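Local atomic coordinates of aminotransferase class I and II (Anaerococcus prevotii, PDB entry 4EMY), a protein that binds pyridoxal 5'-phosphate and, as a member of the aminotransferase family, probably transfers amino groups between amino acids and keto acids as a homodimer. Residues 187-195 with 351-360. Numbering follows the deposited sequence.
Sequences PGNNPTGYS and IPYFGGFFTF. With PLP (pyridoxal-5'-phosphate), chain E.
The side chains of Y194 and F354 run alongside each other, their ring planes at 89°, CE1 of Y194 coming 3.6 Å from CE2 of F354. The carbonyl O of P352 sits at the edge of the Y194 ring, in its plane, while the carbonyl O of S195 lies over one face of F354. The Y194 hydroxyl is hydrogen-bonded to the carboxylate of E200. At the other end the amide of N190 is turned 28° from the F358 ring, with OD1 3.3 Å from CE1. With CG anti to the backbone N (chi1 165°), N190 extends far enough for ND2 to donate to O3 of PLP at 2.7 Å, while OD1 accepts from R388, which also makes a cation-pi contact with F358. Asparagine suits this place because one amide offers both donor and acceptor.

Between these ends, G193 O accepts from the N atoms of F354 (2.8 Å) and G355, which approach from opposite faces of its plane. G193 has positive phi, where a CB would jam against the preceding carbonyl O, so glycine fits. T192 rests CG2 3.8 Å from I351 CD1; its OG1 accepts from Y194 N and donates to N189 OD1, which T192 N reaches from the opposite face. Replacing T192 with an alanine removes OG1 and CG2, which would probably leave Y194 N without this acceptor, N189 OD1 with one donor fewer and a gap against I351. The Asx motif at N189 and the ST turn at T192 thus shape the N-P-T-G loop typical of this aminotransferase family, whose asparagine, here N190, reaches the cofactor's phenolic oxygen.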
loop_
_atom_site.group_PDB
_atom_site.type_symbol
_atom_site.label_atom_id
_atom_site.label_comp_id
_atom_site.label_asym_id
_atom_site.label_seq_id
_atom_site.Cartn_x
_atom_site.Cartn_y
_atom_site.Cartn_z
ATOM N N PRO A 187 9.628 -20.582 -7.445
ATOM C CA PRO A 187 9.905 -21.743 -6.608
ATOM C C PRO A 187 9.586 -21.473 -5.141
ATOM O O PRO A 187 9.410 -20.314 -4.754
ATOM C CB PRO A 187 11.404 -21.947 -6.803
ATOM C CG PRO A 187 11.934 -20.574 -7.032
ATOM C CD PRO A 187 10.850 -19.812 -7.745
ATOM N N GLY A 188 9.508 -22.536 -4.341
ATOM C CA GLY A 188 9.276 -22.416 -2.904
ATOM C C GLY A 188 7.832 -22.129 -2.561
ATOM O O GLY A 188 7.546 -21.267 -1.733
ATOM N N ASN A 189 6.935 -22.866 -3.211
ATOM C CA ASN A 189 5.480 -22.738 -3.072
ATOM C C ASN A 189 4.975 -22.790 -1.639
ATOM O O ASN A 189 5.173 -23.772 -0.939
ATOM C CB ASN A 189 4.784 -23.846 -3.877
ATOM C CG ASN A 189 3.272 -23.805 -3.753
ATOM O OD1 ASN A 189 2.681 -24.538 -2.960
ATOM N ND2 ASN A 189 2.641 -22.941 -4.532
ATOM N N ASN A 190 4.326 -21.721 -1.213
ATOM C CA ASN A 190 3.538 -21.728 0.004
ATOM C C ASN A 190 2.123 -22.211 -0.381
ATOM O O ASN A 190 1.454 -21.564 -1.203
ATOM C CB ASN A 190 3.540 -20.312 0.591
ATOM C CG ASN A 190 2.482 -20.101 1.650
ATOM O OD1 ASN A 190 2.181 -20.987 2.445
ATOM N ND2 ASN A 190 1.923 -18.907 1.678
ATOM N N PRO A 191 1.638 -23.327 0.213
ATOM C CA PRO A 191 2.081 -24.123 1.370
ATOM C C PRO A 191 3.055 -25.297 1.146
ATOM O O PRO A 191 3.773 -25.681 2.083
ATOM C CB PRO A 191 0.763 -24.686 1.905
ATOM C CG PRO A 191 -0.139 -24.769 0.725
ATOM C CD PRO A 191 0.375 -23.846 -0.342
ATOM N N THR A 192 3.077 -25.854 -0.063
ATOM C CA THR A 192 3.660 -27.180 -0.301
ATOM C C THR A 192 5.172 -27.294 -0.131
ATOM O O THR A 192 5.660 -28.307 0.368
ATOM C CB THR A 192 3.288 -27.707 -1.689
ATOM O OG1 THR A 192 3.929 -26.902 -2.684
ATOM C CG2 THR A 192 1.790 -27.646 -1.881
ATOM N N GLY A 193 5.904 -26.264 -0.548
ATOM C CA GLY A 193 7.365 -26.293 -0.550
ATOM C C GLY A 193 7.909 -26.802 -1.873
ATOM O O GLY A 193 9.117 -26.981 -2.036
ATOM N N TYR A 194 7.006 -27.027 -2.823
ATOM C CA TYR A 194 7.360 -27.559 -4.130
ATOM C C TYR A 194 7.926 -26.499 -5.061
ATOM O O TYR A 194 7.543 -25.336 -4.990
ATOM C CB TYR A 194 6.129 -28.186 -4.786
ATOM C CG TYR A 194 6.438 -28.930 -6.060
ATOM C CD1 TYR A 194 7.127 -30.137 -6.025
ATOM C CD2 TYR A 194 6.046 -28.427 -7.293
ATOM C CE1 TYR A 194 7.424 -30.828 -7.184
ATOM C CE2 TYR A 194 6.334 -29.112 -8.464
ATOM C CZ TYR A 194 7.026 -30.316 -8.404
ATOM O OH TYR A 194 7.324 -31.019 -9.555
ATOM N N SER A 195 8.833 -26.912 -5.939
ATOM C CA SER A 195 9.272 -26.076 -7.050
ATOM C C SER A 195 9.077 -26.842 -8.357
ATOM O O SER A 195 9.486 -28.001 -8.465
ATOM C CB SER A 195 10.742 -25.683 -6.889
ATOM O OG SER A 195 10.982 -25.025 -5.656
ATOM N N ILE A 351 4.865 -33.845 0.704
ATOM C CA ILE A 351 5.092 -33.302 -0.624
ATOM C C ILE A 351 6.576 -32.975 -0.736
ATOM O O ILE A 351 7.123 -32.335 0.150
ATOM C CB ILE A 351 4.228 -32.055 -0.865
ATOM C CG1 ILE A 351 2.746 -32.437 -0.800
ATOM C CG2 ILE A 351 4.574 -31.412 -2.204
ATOM C CD1 ILE A 351 1.788 -31.270 -0.867
ATOM N N PRO A 352 7.243 -33.456 -1.801
ATOM C CA PRO A 352 8.680 -33.235 -1.918
ATOM C C PRO A 352 9.029 -31.765 -1.774
ATOM O O PRO A 352 8.456 -30.926 -2.471
ATOM C CB PRO A 352 9.014 -33.740 -3.328
ATOM C CG PRO A 352 7.718 -34.112 -3.963
ATOM C CD PRO A 352 6.739 -34.338 -2.861
ATOM N N TYR A 353 9.942 -31.469 -0.850
ATOM C CA TYR A 353 10.389 -30.101 -0.571
ATOM C C TYR A 353 11.537 -29.686 -1.492
ATOM O O TYR A 353 12.549 -30.383 -1.600
ATOM C CB TYR A 353 10.811 -29.967 0.899
ATOM C CG TYR A 353 11.367 -28.603 1.276
ATOM C CD1 TYR A 353 12.740 -28.342 1.207
ATOM C CD2 TYR A 353 10.521 -27.573 1.703
ATOM C CE1 TYR A 353 13.252 -27.098 1.540
ATOM C CE2 TYR A 353 11.028 -26.327 2.049
ATOM C CZ TYR A 353 12.394 -26.093 1.966
ATOM O OH TYR A 353 12.902 -24.850 2.307
ATOM N N PHE A 354 11.378 -28.544 -2.148
ATOM C CA PHE A 354 12.429 -28.011 -3.006
ATOM C C PHE A 354 12.937 -26.663 -2.518
ATOM O O PHE A 354 14.116 -26.349 -2.677
ATOM C CB PHE A 354 11.961 -27.944 -4.461
ATOM C CG PHE A 354 11.909 -29.285 -5.137
ATOM C CD1 PHE A 354 13.019 -29.779 -5.817
ATOM C CD2 PHE A 354 10.759 -30.068 -5.078
ATOM C CE1 PHE A 354 12.981 -31.020 -6.433
ATOM C CE2 PHE A 354 10.715 -31.309 -5.694
ATOM C CZ PHE A 354 11.827 -31.785 -6.373
ATOM N N GLY A 355 12.040 -25.880 -1.922
ATOM C CA GLY A 355 12.381 -24.603 -1.283
ATOM C C GLY A 355 11.191 -24.028 -0.533
ATOM O O GLY A 355 10.088 -24.566 -0.617
ATOM N N GLY A 356 11.401 -22.944 0.208
ATOM C CA GLY A 356 10.295 -22.266 0.877
ATOM C C GLY A 356 10.360 -22.253 2.390
ATOM O O GLY A 356 11.360 -22.676 2.992
ATOM N N PHE A 357 9.285 -21.755 3.000
ATOM C CA PHE A 357 9.200 -21.588 4.454
ATOM C C PHE A 357 8.430 -22.717 5.124
ATOM O O PHE A 357 8.390 -22.808 6.357
ATOM C CB PHE A 357 8.523 -20.255 4.803
ATOM C CG PHE A 357 9.474 -19.096 4.956
ATOM C CD1 PHE A 357 10.701 -19.070 4.296
ATOM C CD2 PHE A 357 9.123 -18.006 5.745
ATOM C CE1 PHE A 357 11.566 -17.996 4.442
ATOM C CE2 PHE A 357 9.982 -16.927 5.892
ATOM C CZ PHE A 357 11.201 -16.919 5.232
ATOM N N PHE A 358 7.820 -23.573 4.310
ATOM C CA PHE A 358 6.896 -24.571 4.817
ATOM C C PHE A 358 7.142 -25.916 4.169
ATOM O O PHE A 358 7.486 -25.980 2.987
ATOM C CB PHE A 358 5.450 -24.158 4.527
ATOM C CG PHE A 358 5.144 -22.719 4.833
ATOM C CD1 PHE A 358 5.236 -21.750 3.835
ATOM C CD2 PHE A 358 4.747 -22.333 6.106
ATOM C CE1 PHE A 358 4.948 -20.422 4.103
ATOM C CE2 PHE A 358 4.459 -21.003 6.380
ATOM C CZ PHE A 358 4.557 -20.048 5.376
ATOM N N THR A 359 6.970 -26.977 4.956
ATOM C CA THR A 359 6.885 -28.345 4.455
ATOM C C THR A 359 5.437 -28.779 4.617
ATOM O O THR A 359 4.746 -28.297 5.518
ATOM C CB THR A 359 7.766 -29.314 5.262
ATOM O OG1 THR A 359 7.440 -29.207 6.651
ATOM C CG2 THR A 359 9.239 -29.013 5.060
ATOM N N PHE A 360 4.972 -29.689 3.772
ATOM C CA PHE A 360 3.552 -30.021 3.774
ATOM C C PHE A 360 3.266 -31.506 3.891
ATOM O O PHE A 360 3.778 -32.319 3.118
ATOM C CB PHE A 360 2.871 -29.451 2.531
ATOM C CG PHE A 360 1.385 -29.296 2.663
ATOM C CD1 PHE A 360 0.523 -30.292 2.216
ATOM C CD2 PHE A 360 0.842 -28.143 3.220
ATOM C CE1 PHE A 360 -0.849 -30.144 2.323
ATOM C CE2 PHE A 360 -0.531 -27.989 3.333
ATOM C CZ PHE A 360 -1.376 -28.989 2.883
HETATM N N1 PLP E . 3.357 -14.523 -1.858
HETATM C C2 PLP E . 3.361 -15.711 -1.146
HETATM C C2A PLP E . 3.226 -17.020 -1.864
HETATM C C3 PLP E . 3.506 -15.703 0.239
HETATM O O3 PLP E . 3.508 -16.875 0.934
HETATM C C4 PLP E . 3.629 -14.518 0.933
HETATM C C4A PLP E . 3.047 -14.496 2.320
HETATM O O4A PLP E . 3.764 -14.650 3.312
HETATM C C5 PLP E . 3.633 -13.325 0.211
HETATM C C6 PLP E . 3.490 -13.329 -1.182
HETATM C C5A PLP E . 3.756 -12.014 0.972
HETATM O O4P PLP E . 4.502 -11.037 0.281
HETATM P P PLP E . 4.614 -9.598 0.969
HETATM O O1P PLP E . 3.380 -8.837 0.561
HETATM O O2P PLP E . 5.898 -8.952 0.499
HETATM O O3P PLP E . 4.629 -9.720 2.472
HETATM O O HOH W 1 7.185 -21.630 1.252
#